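Local coordinates for protein cytidine deaminase (Mycobacterium leprae, PDB 3R2N) that probably catalyses the zinc-dependent hydrolytic deamination of cytidine to uridine in pyrimidine salvage, working as a homotetramer, at residues 12-17 against 81-86; 18-23 against 46-51; 63-68 against 98-103; 87-92 against 109-114. One frame throughout, in Å; residues are numbered along the deposited sequence. Where two conformers were deposited one is given.

Contact 1 (12-17 against 81-86)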
loop_
_atom_site.group_PDB
_atom_site.type_symbol
_atom_site.label_atom_id
_atom_site.label_comp_id
_atom_site.label_asym_id
_atom_site.label_seq_id
_atom_site.Cartn_x
_atom_site.Cartn_y
_atom_site.Cartn_z
ATOM N N THR D 12 -26.631 -2.306 -15.382
ATOM C CA THR D 12 -26.667 -3.252 -14.277
ATOM C C THR D 12 -25.483 -3.019 -13.365
ATOM O O THR D 12 -25.646 -2.895 -12.156
ATOM C CB THR D 12 -26.683 -4.676 -14.777
ATOM O OG1 THR D 12 -27.908 -4.886 -15.471
ATOM C CG2 THR D 12 -26.598 -5.661 -13.632
ATOM N N LEU D 13 -24.297 -2.924 -13.954
ATOM C CA LEU D 13 -23.084 -2.618 -13.188
ATOM C C LEU D 13 -23.187 -1.293 -12.393
ATOM O O LEU D 13 -22.791 -1.236 -11.226
ATOM C CB LEU D 13 -21.863 -2.630 -14.105
ATOM C CG LEU D 13 -21.502 -3.976 -14.731
ATOM C CD1 LEU D 13 -20.233 -3.836 -15.552
ATOM C CD2 LEU D 13 -21.339 -5.074 -13.668
ATOM N N GLN D 14 -23.773 -0.256 -13.002
ATOM C CA GLN D 14 -23.863 1.072 -12.367
ATOM C C GLN D 14 -24.788 1.062 -11.147
ATOM O O GLN D 14 -24.421 1.565 -10.052
ATOM C CB GLN D 14 -24.192 2.154 -13.415
ATOM C CG GLN D 14 -25.432 3.000 -13.190
ATOM C CD GLN D 14 -25.197 4.175 -12.290
ATOM O OE1 GLN D 14 -26.008 4.465 -11.410
ATOM N NE2 GLN D 14 -24.089 4.873 -12.502
ATOM N N LYS D 15 -25.951 0.437 -11.317
ATOM C CA LYS D 15 -26.912 0.224 -10.224
ATOM C C LYS D 15 -26.308 -0.632 -9.110
ATOM O O LYS D 15 -26.493 -0.327 -7.936
ATOM C CB LYS D 15 -28.213 -0.400 -10.731
ATOM C CG LYS D 15 -29.126 0.598 -11.459
ATOM C CD LYS D 15 -30.221 -0.128 -12.239
ATOM C CE LYS D 15 -30.552 0.603 -13.527
ATOM N NZ LYS D 15 -31.815 1.431 -13.486
ATOM N N ALA D 16 -25.597 -1.693 -9.481
ATOM C CA ALA D 16 -24.964 -2.589 -8.485
ATOM C C ALA D 16 -23.900 -1.867 -7.676
ATOM O O ALA D 16 -23.797 -2.069 -6.469
ATOM C CB ALA D 16 -24.377 -3.808 -9.148
ATOM N N ALA D 17 -23.122 -1.015 -8.349
ATOM C CA ALA D 17 -22.088 -0.212 -7.690
ATOM C C ALA D 17 -22.668 0.883 -6.790
ATOM O O ALA D 17 -22.123 1.158 -5.733
ATOM C CB ALA D 17 -21.108 0.388 -8.722
ATOM N N TYR D 81 -17.273 -1.119 -13.456
ATOM C CA TYR D 81 -17.876 0.209 -13.357
ATOM C C TYR D 81 -17.706 0.726 -11.916
ATOM O O TYR D 81 -18.309 0.175 -10.975
ATOM C CB TYR D 81 -19.372 0.107 -13.701
ATOM C CG TYR D 81 -20.055 1.390 -14.173
ATOM C CD1 TYR D 81 -21.021 1.355 -15.168
ATOM C CD2 TYR D 81 -19.761 2.629 -13.604
ATOM C CE1 TYR D 81 -21.656 2.537 -15.611
ATOM C CE2 TYR D 81 -20.404 3.804 -14.027
ATOM C CZ TYR D 81 -21.331 3.747 -15.029
ATOM O OH TYR D 81 -21.934 4.908 -15.437
ATOM N N CYS D 82 -16.884 1.765 -11.751
ATOM C CA CYS D 82 -16.646 2.369 -10.443
ATOM C C CYS D 82 -17.457 3.668 -10.291
ATOM O O CYS D 82 -17.594 4.461 -11.249
ATOM C CB CYS D 82 -15.146 2.617 -10.290
ATOM S SG CYS D 82 -14.544 3.088 -8.678
ATOM N N VAL D 83 -18.012 3.880 -9.098
ATOM C CA VAL D 83 -18.877 5.042 -8.869
ATOM C C VAL D 83 -18.516 5.911 -7.673
ATOM O O VAL D 83 -17.998 5.420 -6.644
ATOM C CB VAL D 83 -20.359 4.646 -8.701
ATOM C CG1 VAL D 83 -20.945 4.041 -10.030
ATOM C CG2 VAL D 83 -20.534 3.758 -7.462
ATOM N N ASP D 84 -18.797 7.208 -7.799
ATOM C CA ASP D 84 -18.633 8.105 -6.669
ATOM C C ASP D 84 -19.988 8.332 -5.972
ATOM O O ASP D 84 -20.978 7.668 -6.307
ATOM C CB ASP D 84 -17.980 9.414 -7.106
ATOM C CG ASP D 84 -18.876 10.246 -8.029
ATOM O OD1 ASP D 84 -20.110 10.023 -8.073
ATOM O OD2 ASP D 84 -18.334 11.125 -8.718
ATOM N N GLY D 85 -20.029 9.267 -5.018
ATOM C CA GLY D 85 -21.237 9.564 -4.239
ATOM C C GLY D 85 -22.458 10.030 -5.032
ATOM O O GLY D 85 -23.577 9.972 -4.521
ATOM N N ASN D 86 -22.251 10.485 -6.271
ATOM C CA ASN D 86 -23.365 10.900 -7.145
ATOM C C ASN D 86 -23.757 9.814 -8.130
ATOM O O ASN D 86 -24.710 9.985 -8.910
ATOM C CB ASN D 86 -23.060 12.207 -7.889
ATOM C CG ASN D 86 -22.793 13.370 -6.939
ATOM O OD1 ASN D 86 -23.383 13.459 -5.846
ATOM N ND2 ASN D 86 -21.885 14.265 -7.341
#

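Contact 2 (18-23 against 46-51)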
loop_
_atom_site.group_PDB
_atom_site.type_symbol
_atom_site.label_atom_id
_atom_site.label_comp_id
_atom_site.label_asym_id
_atom_site.label_seq_id
_atom_site.Cartn_x
_atom_site.Cartn_y
_atom_site.Cartn_z
ATOM N N VAL D 18 -23.758 1.521 -7.213
ATOM C CA VAL D 18 -24.461 2.488 -6.366
ATOM C C VAL D 18 -24.934 1.760 -5.120
ATOM O O VAL D 18 -24.729 2.242 -4.001
ATOM C CB VAL D 18 -25.668 3.127 -7.112
ATOM C CG1 VAL D 18 -26.708 3.703 -6.118
ATOM C CG2 VAL D 18 -25.176 4.175 -8.099
ATOM N N ALA D 19 -25.533 0.584 -5.317
ATOM C CA ALA D 19 -26.040 -0.213 -4.208
ATOM C C ALA D 19 -24.928 -0.580 -3.218
ATOM O O ALA D 19 -25.076 -0.363 -2.001
ATOM C CB ALA D 19 -26.740 -1.478 -4.741
ATOM N N ALA D 20 -23.809 -1.103 -3.719
ATOM C CA ALA D 20 -22.728 -1.538 -2.815
ATOM C C ALA D 20 -22.154 -0.344 -2.025
ATOM O O ALA D 20 -21.731 -0.492 -0.871
ATOM C CB ALA D 20 -21.610 -2.275 -3.586
ATOM N N ARG D 21 -22.193 0.836 -2.646
ATOM C CA ARG D 21 -21.630 2.067 -2.088
ATOM C C ARG D 21 -22.231 2.415 -0.708
ATOM O O ARG D 21 -21.568 3.049 0.119
ATOM C CB ARG D 21 -21.798 3.221 -3.084
ATOM C CG ARG D 21 -21.038 4.498 -2.725
ATOM C CD ARG D 21 -21.993 5.680 -2.712
ATOM N NE ARG D 21 -22.400 6.030 -4.066
ATOM C CZ ARG D 21 -23.611 6.434 -4.411
ATOM N NH1 ARG D 21 -24.566 6.537 -3.500
ATOM N NH2 ARG D 21 -23.864 6.729 -5.678
ATOM N N ALA D 22 -23.450 1.946 -0.437
ATOM C CA ALA D 22 -24.064 2.148 0.878
ATOM C C ALA D 22 -23.272 1.530 2.059
ATOM O O ALA D 22 -23.432 1.979 3.198
ATOM C CB ALA D 22 -25.515 1.657 0.878
ATOM N N ASN D 23 -22.432 0.525 1.791
ATOM C CA ASN D 23 -21.595 -0.088 2.851
ATOM C C ASN D 23 -20.181 0.454 2.898
ATOM O O ASN D 23 -19.332 -0.032 3.666
ATOM C CB ASN D 23 -21.536 -1.589 2.694
ATOM C CG ASN D 23 -22.886 -2.247 2.909
ATOM O OD1 ASN D 23 -23.660 -1.876 3.808
ATOM N ND2 ASN D 23 -23.175 -3.239 2.090
ATOM N N THR D 46 -18.727 -7.053 -6.436
ATOM C CA THR D 46 -18.712 -5.646 -6.011
ATOM C C THR D 46 -17.616 -5.437 -4.975
ATOM O O THR D 46 -17.007 -6.399 -4.511
ATOM C CB THR D 46 -20.004 -5.246 -5.326
ATOM O OG1 THR D 46 -20.085 -5.941 -4.064
ATOM C CG2 THR D 46 -21.225 -5.562 -6.187
ATOM N N GLY D 47 -17.390 -4.170 -4.617
ATOM C CA GLY D 47 -16.370 -3.773 -3.646
ATOM C C GLY D 47 -16.653 -2.339 -3.234
ATOM O O GLY D 47 -17.228 -1.568 -4.021
ATOM N N VAL D 48 -16.291 -2.004 -1.998
ATOM C CA VAL D 48 -16.413 -0.649 -1.468
ATOM C C VAL D 48 -15.070 -0.232 -0.908
ATOM O O VAL D 48 -14.251 -1.096 -0.501
ATOM C CB VAL D 48 -17.443 -0.559 -0.315
ATOM C CG1 VAL D 48 -18.836 -0.909 -0.823
ATOM C CG2 VAL D 48 -17.036 -1.472 0.859
ATOM N N ASN D 49 -14.819 1.072 -0.875
ATOM C CA ASN D 49 -13.558 1.518 -0.306
ATOM C C ASN D 49 -13.583 1.388 1.185
ATOM O O ASN D 49 -14.632 1.570 1.784
ATOM C CB ASN D 49 -13.146 2.923 -0.737
ATOM C CG ASN D 49 -14.198 4.006 -0.432
ATOM O OD1 ASN D 49 -15.438 3.786 -0.452
ATOM N ND2 ASN D 49 -13.691 5.223 -0.239
ATOM N N VAL D 50 -12.424 1.072 1.770
ATOM C CA VAL D 50 -12.286 1.004 3.228
ATOM C C VAL D 50 -11.078 1.821 3.775
ATOM O O VAL D 50 -9.905 1.409 3.667
ATOM C CB VAL D 50 -12.278 -0.461 3.727
ATOM C CG1 VAL D 50 -12.370 -0.512 5.236
ATOM C CG2 VAL D 50 -13.463 -1.243 3.116
ATOM N N GLU D 51 -11.367 2.985 4.358
ATOM C CA GLU D 51 -10.297 3.874 4.783
ATOM C C GLU D 51 -9.678 3.467 6.120
ATOM O O GLU D 51 -10.191 2.594 6.813
ATOM C CB GLU D 51 -10.754 5.344 4.761
ATOM C CG GLU D 51 -11.086 5.773 3.347
ATOM C CD GLU D 51 -11.463 7.234 3.178
ATOM O OE1 GLU D 51 -11.885 7.896 4.156
ATOM O OE2 GLU D 51 -11.346 7.719 2.034
#

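Contact 3 (63-68 against 98-103)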
loop_
_atom_site.group_PDB
_atom_site.type_symbol
_atom_site.label_atom_id
_atom_site.label_comp_id
_atom_site.label_asym_id
_atom_site.label_seq_id
_atom_site.Cartn_x
_atom_site.Cartn_y
_atom_site.Cartn_z
ATOM N N CYS D 63 -9.802 -2.825 -5.064
ATOM C CA CYS D 63 -9.157 -3.800 -4.124
ATOM C C CYS D 63 -10.205 -4.748 -3.497
ATOM O O CYS D 63 -10.006 -5.976 -3.472
ATOM C CB CYS D 63 -8.423 -3.090 -2.985
ATOM S SG CYS D 63 -7.021 -2.030 -3.475
ATOM N N SER D 64 -11.321 -4.171 -3.005
ATOM C CA SER D 64 -12.271 -4.978 -2.278
ATOM C C SER D 64 -12.866 -5.986 -3.229
ATOM O O SER D 64 -12.999 -7.165 -2.887
ATOM C CB SER D 64 -13.349 -4.152 -1.595
ATOM O OG SER D 64 -12.808 -3.429 -0.522
ATOM N N MET D 65 -13.117 -5.521 -4.443
ATOM C CA MET D 65 -13.707 -6.332 -5.497
ATOM C C MET D 65 -12.800 -7.458 -5.939
ATOM O O MET D 65 -13.254 -8.578 -6.135
ATOM C CB MET D 65 -14.092 -5.458 -6.701
ATOM C CG MET D 65 -14.627 -6.286 -7.851
ATOM S SD MET D 65 -14.962 -5.302 -9.317
ATOM C CE MET D 65 -13.304 -4.764 -9.739
ATOM N N ILE D 66 -11.520 -7.149 -6.094
ATOM C CA ILE D 66 -10.502 -8.171 -6.333
ATOM C C ILE D 66 -10.540 -9.269 -5.259
ATOM O O ILE D 66 -10.604 -10.450 -5.585
ATOM C CB ILE D 66 -9.098 -7.547 -6.584
ATOM C CG1 ILE D 66 -9.075 -6.806 -7.945
ATOM C CG2 ILE D 66 -7.988 -8.590 -6.533
ATOM C CD1 ILE D 66 -9.470 -7.667 -9.154
ATOM N N SER D 67 -10.565 -8.893 -3.987
ATOM C CA SER D 67 -10.742 -9.890 -2.898
ATOM C C SER D 67 -12.013 -10.729 -3.037
ATOM O O SER D 67 -12.025 -11.902 -2.651
ATOM C CB SER D 67 -10.769 -9.204 -1.541
ATOM O OG SER D 67 -9.542 -8.538 -1.356
ATOM N N ALA D 68 -13.085 -10.115 -3.554
ATOM C CA ALA D 68 -14.325 -10.839 -3.746
ATOM C C ALA D 68 -14.168 -11.830 -4.919
ATOM O O ALA D 68 -14.656 -12.958 -4.862
ATOM C CB ALA D 68 -15.510 -9.857 -3.953
ATOM N N GLN D 98 -3.324 -1.273 -12.003
ATOM C CA GLN D 98 -2.425 -2.418 -11.933
ATOM C C GLN D 98 -3.149 -3.699 -11.417
ATOM O O GLN D 98 -2.947 -4.763 -11.990
ATOM C CB GLN D 98 -1.126 -2.071 -11.176
ATOM C CG GLN D 98 0.056 -3.077 -11.352
ATOM C CD GLN D 98 0.718 -2.964 -12.712
ATOM O OE1 GLN D 98 1.158 -1.885 -13.104
ATOM N NE2 GLN D 98 0.771 -4.061 -13.450
ATOM N N LEU D 99 -4.002 -3.609 -10.386
ATOM C CA LEU D 99 -4.755 -4.808 -9.930
ATOM C C LEU D 99 -5.640 -5.336 -11.058
ATOM O O LEU D 99 -5.553 -6.517 -11.410
ATOM C CB LEU D 99 -5.589 -4.563 -8.660
ATOM C CG LEU D 99 -4.928 -4.048 -7.375
ATOM C CD1 LEU D 99 -5.908 -4.051 -6.246
ATOM C CD2 LEU D 99 -3.647 -4.791 -6.947
ATOM N N LEU D 100 -6.438 -4.442 -11.647
ATOM C CA LEU D 100 -7.351 -4.775 -12.728
ATOM C C LEU D 100 -6.665 -5.425 -13.920
ATOM O O LEU D 100 -7.208 -6.353 -14.554
ATOM C CB LEU D 100 -8.100 -3.529 -13.197
ATOM C CG LEU D 100 -8.968 -2.857 -12.150
ATOM C CD1 LEU D 100 -9.380 -1.458 -12.596
ATOM C CD2 LEU D 100 -10.164 -3.724 -11.806
ATOM N N TYR D 101 -5.478 -4.926 -14.237
ATOM C CA TYR D 101 -4.717 -5.449 -15.339
ATOM C C TYR D 101 -4.373 -6.878 -15.019
ATOM O O TYR D 101 -4.556 -7.762 -15.849
ATOM C CB TYR D 101 -3.412 -4.670 -15.565
ATOM C CG TYR D 101 -2.800 -5.016 -16.909
ATOM C CD1 TYR D 101 -3.263 -4.396 -18.076
ATOM C CD2 TYR D 101 -1.791 -5.978 -17.028
ATOM C CE1 TYR D 101 -2.724 -4.700 -19.325
ATOM C CE2 TYR D 101 -1.245 -6.302 -18.282
ATOM C CZ TYR D 101 -1.724 -5.646 -19.428
ATOM O OH TYR D 101 -1.218 -5.928 -20.697
ATOM N N GLU D 102 -3.855 -7.094 -13.821
ATOM C CA GLU D 102 -3.431 -8.414 -13.431
ATOM C C GLU D 102 -4.605 -9.454 -13.452
ATOM O O GLU D 102 -4.372 -10.620 -13.734
ATOM C CB GLU D 102 -2.668 -8.364 -12.101
ATOM C CG GLU D 102 -2.282 -9.727 -11.616
ATOM C CD GLU D 102 -0.888 -9.827 -11.057
ATOM O OE1 GLU D 102 -0.146 -8.828 -11.042
ATOM O OE2 GLU D 102 -0.517 -10.930 -10.622
ATOM N N HIS D 103 -5.848 -9.021 -13.229
ATOM C CA HIS D 103 -6.971 -9.954 -13.126
ATOM C C HIS D 103 -7.962 -9.900 -14.268
ATOM O O HIS D 103 -8.901 -10.694 -14.292
ATOM C CB HIS D 103 -7.689 -9.797 -11.784
ATOM C CG HIS D 103 -6.749 -9.873 -10.624
ATOM N ND1 HIS D 103 -6.151 -11.049 -10.242
ATOM C CD2 HIS D 103 -6.222 -8.908 -9.834
ATOM C CE1 HIS D 103 -5.321 -10.813 -9.238
ATOM N NE2 HIS D 103 -5.333 -9.518 -8.984
#

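Contact 4 (87-92 against 109-114)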
loop_
_atom_site.group_PDB
_atom_site.type_symbol
_atom_site.label_atom_id
_atom_site.label_comp_id
_atom_site.label_asym_id
_atom_site.label_seq_id
_atom_site.Cartn_x
_atom_site.Cartn_y
_atom_site.Cartn_z
ATOM N N GLY D 87 -23.024 8.700 -8.083
ATOM C CA GLY D 87 -23.261 7.598 -9.003
ATOM C C GLY D 87 -22.615 7.802 -10.360
ATOM O O GLY D 87 -22.845 7.029 -11.287
ATOM N N ASP D 88 -21.797 8.841 -10.474
ATOM C CA ASP D 88 -21.074 9.118 -11.701
ATOM C C ASP D 88 -19.854 8.194 -11.839
ATOM O O ASP D 88 -19.291 7.694 -10.837
ATOM C CB ASP D 88 -20.690 10.604 -11.766
ATOM C CG ASP D 88 -21.903 11.521 -12.136
ATOM O OD1 ASP D 88 -22.674 11.167 -13.063
ATOM O OD2 ASP D 88 -22.085 12.590 -11.503
ATOM N N SER D 89 -19.481 7.952 -13.088
ATOM C CA SER D 89 -18.357 7.111 -13.418
ATOM C C SER D 89 -17.063 7.623 -12.784
ATOM O O SER D 89 -16.823 8.823 -12.761
ATOM C CB SER D 89 -18.183 7.088 -14.921
ATOM O OG SER D 89 -17.203 6.131 -15.222
ATOM N N LEU D 90 -16.223 6.724 -12.291
ATOM C CA LEU D 90 -15.011 7.148 -11.614
ATOM C C LEU D 90 -13.784 6.413 -12.161
ATOM O O LEU D 90 -13.823 5.217 -12.363
ATOM C CB LEU D 90 -15.182 6.939 -10.109
ATOM C CG LEU D 90 -14.248 7.530 -9.057
ATOM C CD1 LEU D 90 -14.184 9.083 -9.127
ATOM C CD2 LEU D 90 -14.680 7.066 -7.675
ATOM N N MET D 91 -12.705 7.143 -12.423
ATOM C CA MET D 91 -11.463 6.549 -12.947
ATOM C C MET D 91 -10.630 5.804 -11.881
ATOM O O MET D 91 -10.381 6.347 -10.821
ATOM C CB MET D 91 -10.592 7.615 -13.607
ATOM C CG MET D 91 -11.067 8.024 -14.985
ATOM S SD MET D 91 -10.948 6.728 -16.248
ATOM C CE MET D 91 -9.262 6.161 -16.042
ATOM N N PRO D 92 -10.207 4.555 -12.162
ATOM C CA PRO D 92 -9.356 3.855 -11.178
ATOM C C PRO D 92 -8.023 4.577 -10.988
ATOM O O PRO D 92 -7.412 5.016 -11.965
ATOM C CB PRO D 92 -9.126 2.476 -11.815
ATOM C CG PRO D 92 -10.251 2.308 -12.774
ATOM C CD PRO D 92 -10.606 3.675 -13.277
ATOM N N LYS D 109 -12.838 -4.301 -19.984
ATOM C CA LYS D 109 -13.524 -3.032 -20.176
ATOM C C LYS D 109 -13.795 -2.300 -18.838
ATOM O O LYS D 109 -14.316 -2.885 -17.868
ATOM C CB LYS D 109 -14.821 -3.220 -20.978
ATOM C CG LYS D 109 -14.648 -4.036 -22.274
ATOM C CD LYS D 109 -15.818 -3.780 -23.229
ATOM C CE LYS D 109 -16.143 -4.953 -24.145
ATOM N NZ LYS D 109 -17.457 -4.697 -24.815
ATOM N N ILE D 110 -13.421 -1.021 -18.810
ATOM C CA ILE D 110 -13.715 -0.125 -17.696
ATOM C C ILE D 110 -14.623 0.986 -18.195
ATOM O O ILE D 110 -14.344 1.581 -19.222
ATOM C CB ILE D 110 -12.423 0.538 -17.177
ATOM C CG1 ILE D 110 -11.323 -0.497 -16.871
ATOM C CG2 ILE D 110 -12.709 1.459 -16.024
ATOM C CD1 ILE D 110 -11.705 -1.593 -15.919
ATOM N N MET D 111 -15.697 1.293 -17.484
ATOM C CA MET D 111 -16.452 2.520 -17.805
ATOM C C MET D 111 -15.705 3.762 -17.272
ATOM O O MET D 111 -15.151 3.744 -16.186
ATOM C CB MET D 111 -17.890 2.438 -17.273
ATOM C CG MET D 111 -18.746 3.675 -17.516
ATOM S SD MET D 111 -18.970 4.027 -19.252
ATOM C CE MET D 111 -20.374 2.961 -19.615
ATOM N N THR D 112 -15.640 4.814 -18.072
ATOM C CA THR D 112 -14.924 6.048 -17.713
ATOM C C THR D 112 -15.820 7.235 -18.027
ATOM O O THR D 112 -16.751 7.093 -18.823
ATOM C CB THR D 112 -13.593 6.240 -18.502
ATOM O OG1 THR D 112 -13.849 6.906 -19.758
ATOM C CG2 THR D 112 -12.879 4.929 -18.726
ATOM N N PRO D 113 -15.565 8.401 -17.388
ATOM C CA PRO D 113 -16.302 9.642 -17.677
ATOM C C PRO D 113 -16.483 9.908 -19.163
ATOM O O PRO D 113 -17.456 10.552 -19.544
ATOM C CB PRO D 113 -15.401 10.722 -17.070
ATOM C CG PRO D 113 -14.781 10.026 -15.858
ATOM C CD PRO D 113 -14.715 8.544 -16.187
ATOM N N LYS D 114 -15.543 9.410 -19.976
ATOM C CA LYS D 114 -15.561 9.533 -21.437
ATOM C C LYS D 114 -15.986 8.254 -22.178
ATOM O O LYS D 114 -15.678 8.100 -23.372
ATOM C CB LYS D 114 -14.167 9.929 -21.942
ATOM C CG LYS D 114 -13.708 11.348 -21.566
ATOM C CD LYS D 114 -12.186 11.532 -21.796
ATOM C CE LYS D 114 -11.756 11.161 -23.239
ATOM N NZ LYS D 114 -10.268 11.130 -23.393
#

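Contact 1 (12-17 against 81-86)
Gln14 hands its amide NE2 to the backbone O of Gly87, a hydrogen bond that lands just past the end of 81-86, and on the way the same nitrogen passes the phenol of Tyr81, 3.6 Å from its OH. The chain turns sharply at chi2 (85°), which swings the amide carbon CD out of line with the rest of the chain. Below the bend, Gln14 CB sits over one face of the Tyr81 ring, displaced toward the rim, in a CH-pi contact with CB 3.4 Å from Tyr81 CE1. The amide and ring planes stand 80° apart, so the amide is almost upright on the ring and does not stack on it. In the fold this is helix 10-21 packed on one face of the mixed beta-sheet of a cytidine deaminase, and strand 81-83 runs under the helix at 38° to it. Alternation along the strand directs Tyr81 and Val83 at the helix and Cys82 to the far side. Leu13 meets the root of the tyrosine, CB to CB at 3.7 Å, and its side chain also reaches Phe38 of the neighbouring strand 34-39. One turn later Ala17 fits between backbone and branch: its CB is 3.6 Å from Tyr81 O and equally 3.6 Å from Val83 CG2. That valine methyl also lies against Ala17 O, at 3.5 Å. Beyond the strand Asp84 OD1 closes an Asx turn, accepting from Asn86 N at 2.8 Å and also from Asp88 N.

Contact 2 (18-23 against 46-51)
Val48 meets Ala20 and Asn23 with its two methyls, and its side chain can be followed outward. CB points at the helix, though it is still 4.3 Å from Ala20 O. CG1, anti to the carbonyl carbon (chi1 -63°), heads for the backbone of Ala20: it is 4.1 Å from Ala20 CB, and its modelled 2.9 Å to Ala20 O is too short for a carbon and an oxygen, so the exact spacing there is doubtful. CG2, the other methyl, turns to the chain just beyond and comes 3.9 Å from Asn23 O. Two residues earlier on the same strand, Thr46 offers its CB to Ala20 CB at 3.8 Å, and its OG1 is not much farther from that methyl, at 4.0 Å. Through Ala20 the last turn of helix 10-21 rests on strand 44-48, an edge strand of the sheet within this chain. Tyr70 of a neighbouring subunit packs on both Asn23 and Val48, so the contact borders the tetramer interface. Ala20 O has a polar partner within its own segment, the N of Asn23 at 2.9 Å. The contacts between the segments are mainly aliphatic carbons against each other and valine methyls against backbone carbonyls, so the fit probably rests on shape and van der Waals packing, since the two segments share no hydrogen bond.

Contact 3 (63-68 against 98-103)
The two helices whose N-terminal ends flank the zinc site of the deaminase fold lie side by side here, and Cys63 of one touches Leu99 of the other. Each segment follows metal ligands: Cys60 just precedes helix 61-71, while Cys93 just precedes helix 94-104 and Cys96 lies in its first turn. The short segments run in the same direction, 25° apart, with axes 10.4 Å from each other, a spacing filled by side chains. Cys63 points its CB away from the other helix, yet SG, anti to the carbonyl carbon (chi1 -63°), comes back to Leu99 CD1 at 3.6 Å. One turn on, Ile66 points toward the other helix. Its CG1 lies 4.2 Å from Leu99 CB, and its tip CD1 reaches His103 CD2 at 3.5 Å, approaching the imidazole obliquely. The second branch of the isoleucine touches the ring as well, CG2 being 3.7 Å from His103 NE2. The other ring nitrogen, ND1, is hydrogen-bonded to the hydroxyl of Tyr70, which ties the imidazole back to helix 61-71. Both helices are connections of the sheet: helix 94-104 is the helix of a beta-alpha-beta crossover from strand 77-83 to its parallel neighbour 109-112, and Leu77 of the first strand lies against Met65, Ile66 and Leu100. Met65 gets to Leu100 by its bend at chi3 (65°), which places CE 3.9 Å from Leu100 CD2, the two side chains meeting at about a right angle. Val50 of a neighbouring subunit packs on Ile66, and Ser64 and Ser67 exchange hydroxyl hydrogen bonds with Ser67 and Ser64 of that subunit.

Contact 4 (87-92 against 109-114)
Met91 and Thr112 lie side by side and point the same way, the sulphur SD resting 3.5 Å from Thr112 CB. They belong to a beta-alpha-beta unit and join its first loop to its second strand: 87-92 leads from strand 77-83 into helix 94-104, and the chain returns from that helix as strand 109-112. Nearer its root, Met91 crosses Pro113 at a slant, with CG 3.9 Å from Pro113 CD. Pro92 and Ile110 slide past each other in opposite directions, Pro92 CD being 4.1 Å from Ile110 CG2; both also touch Leu100 of the intervening helix, and Pro92 directly precedes the zinc ligand Cys93. At the other end Ser89 points at the strand end. Its OG, anti to the backbone N (chi1 -172°), is 3.6 Å from Pro113 CD and 3.3 Å from Met111 O, but the angle to that carbonyl is too poor for a hydrogen bond. Pro124 of a neighbouring subunit also packs on Met91. Thr112 uses its hydroxyl within the turn: OG1 bonds to Gly115 O and closes an ST turn by accepting from Lys114 N at 3.0 Å.

Overall arrangement
From the N terminus, helix 10-21 takes part in two closures. Contact 2 joins its end to strand 44-48, and contact 1 joins its middle to strand 77-83, so the smaller loop of contact 2 lies within the larger one of contact 1. Contact 3, which joins helix 61-71 to helix 94-104, opens before contact 1 has closed: the two cross, on opposite sides of the chain's centre. Contact 4 ties the loop before helix 94-104 to strand 109-112, crossing contact 3 in turn but following contacts 1 and 2 in series. Ser64 OG on Val48 O links contacts 2 and 3, and Leu90 N on Cys82 O links 1 and 4.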